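Local coordinates for Non-ribosomal peptide synthetase (Streptomyces halstedii, PDB 3WV4), which is a non-ribosomal peptide synthetase whose modelled part belongs to the AMP-binding enzyme family of the ANL clan, at residues 248-251 with 252-255. Sequence-based numbering, arbitrary orientation.
Sequences GLYK and VLIS
Leu253 lays its CD1 methyl over one face of the Tyr250 ring, three residues back in helix 246-258. CD1 stands 3.9 Å from the centroid of that ring and 9° off its normal, a CH-pi contact that a branched leucine tip suits well. Tyr250 chi1 of -84° sets CG beside the backbone N, and chi2 of -104° then turns a ring face to the methyl. Ile254, four residues after Tyr250, brings CD1 to 4.4 Å from Tyr250 CB.

Farther along, the Ser255 hydroxyl turns back: its OG donates to Lys251 O over 2.6 Å, while Ser255 N reaches the same Lys251 O over 3.0 Å. The two donors approach from opposite faces of the carbonyl plane, so one oxygen serves both. Regular i to i+4 bonds, among them Ile254 N to Tyr250 O at 2.8 Å, keep Tyr250, Leu253 and Ile254 at helical spacing.

Helix 246-258 is the crossover of a beta-alpha-beta unit. Its apolar side chains pack against Ile218 of helix 215-229 and Phe112 of helix 106-116, and Val252 meets Leu262 of strand 261-264. Because its hydroxyl donates to a main-chain carbonyl of the same helix, polar Ser255 can be buried without another part of the fold accepting its proton.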
loop_
_atom_site.group_PDB
_atom_site.type_symbol
_atom_site.label_atom_id
_atom_site.label_comp_id
_atom_site.label_asym_id
_atom_site.label_seq_id
_atom_site.Cartn_x
_atom_site.Cartn_y
_atom_site.Cartn_z
ATOM N N GLY A 248 -0.731 3.808 0.859
ATOM C CA GLY A 248 -2.152 3.646 1.179
ATOM C C GLY A 248 -2.695 2.241 0.941
ATOM O O GLY A 248 -3.547 1.757 1.683
ATOM N N LEU A 249 -2.221 1.588 -0.092
ATOM C CA LEU A 249 -2.670 0.235 -0.373
ATOM C C LEU A 249 -2.490 -0.717 0.822
ATOM O O LEU A 249 -3.347 -1.545 1.104
ATOM C CB LEU A 249 -1.904 -0.319 -1.590
ATOM C CG LEU A 249 -2.540 -1.204 -2.687
ATOM C CD1 LEU A 249 -1.731 -2.452 -3.020
ATOM C CD2 LEU A 249 -4.004 -1.538 -2.467
ATOM N N TYR A 250 -1.351 -0.595 1.489
ATOM C CA TYR A 250 -1.019 -1.473 2.592
ATOM C C TYR A 250 -1.725 -1.075 3.842
ATOM O O TYR A 250 -1.810 -1.854 4.806
ATOM C CB TYR A 250 0.482 -1.543 2.845
ATOM C CG TYR A 250 1.165 -2.545 1.960
ATOM C CD1 TYR A 250 1.566 -3.754 2.439
ATOM C CD2 TYR A 250 1.370 -2.258 0.628
ATOM C CE1 TYR A 250 2.222 -4.650 1.617
ATOM C CE2 TYR A 250 2.003 -3.133 -0.220
ATOM C CZ TYR A 250 2.429 -4.341 0.267
ATOM O OH TYR A 250 3.054 -5.228 -0.565
ATOM N N LYS A 251 -2.238 0.139 3.850
ATOM C CA LYS A 251 -3.107 0.503 4.942
ATOM C C LYS A 251 -4.457 -0.161 4.726
ATOM O O LYS A 251 -5.068 -0.594 5.687
ATOM C CB LYS A 251 -3.059 2.035 5.213
ATOM C CG LYS A 251 -1.671 2.522 5.852
ATOM C CD LYS A 251 -0.541 1.446 6.368
ATOM C CE LYS A 251 0.777 1.361 5.534
ATOM N NZ LYS A 251 2.197 1.196 6.178
ATOM N N VAL A 252 -4.869 -0.359 3.471
ATOM C CA VAL A 252 -6.074 -1.198 3.170
ATOM C C VAL A 252 -5.814 -2.650 3.614
ATOM O O VAL A 252 -6.640 -3.267 4.272
ATOM C CB VAL A 252 -6.378 -1.247 1.668
ATOM C CG1 VAL A 252 -7.533 -2.200 1.375
ATOM C CG2 VAL A 252 -6.671 0.125 1.118
ATOM N N LEU A 253 -4.625 -3.176 3.281
ATOM C CA LEU A 253 -4.315 -4.571 3.638
ATOM C C LEU A 253 -4.180 -4.804 5.104
ATOM O O LEU A 253 -4.734 -5.789 5.663
ATOM C CB LEU A 253 -3.051 -5.029 2.950
ATOM C CG LEU A 253 -3.148 -4.971 1.421
ATOM C CD1 LEU A 253 -1.747 -4.962 0.773
ATOM C CD2 LEU A 253 -3.938 -6.140 0.961
ATOM N N ILE A 254 -3.450 -3.920 5.770
ATOM C CA ILE A 254 -3.214 -4.112 7.179
ATOM C C ILE A 254 -4.513 -3.893 7.993
ATOM O O ILE A 254 -4.756 -4.631 8.981
ATOM C CB ILE A 254 -2.080 -3.231 7.674
ATOM C CG1 ILE A 254 -0.770 -3.749 7.066
ATOM C CG2 ILE A 254 -2.046 -3.235 9.193
ATOM C CD1 ILE A 254 0.331 -2.757 7.038
ATOM N N SER A 255 -5.319 -2.906 7.627
ATOM C CA SER A 255 -6.614 -2.769 8.294
ATOM C C SER A 255 -7.370 -4.024 8.113
ATOM O O SER A 255 -7.942 -4.527 9.035
ATOM C CB SER A 255 -7.463 -1.601 7.798
ATOM O OG SER A 255 -6.679 -0.438 7.730
#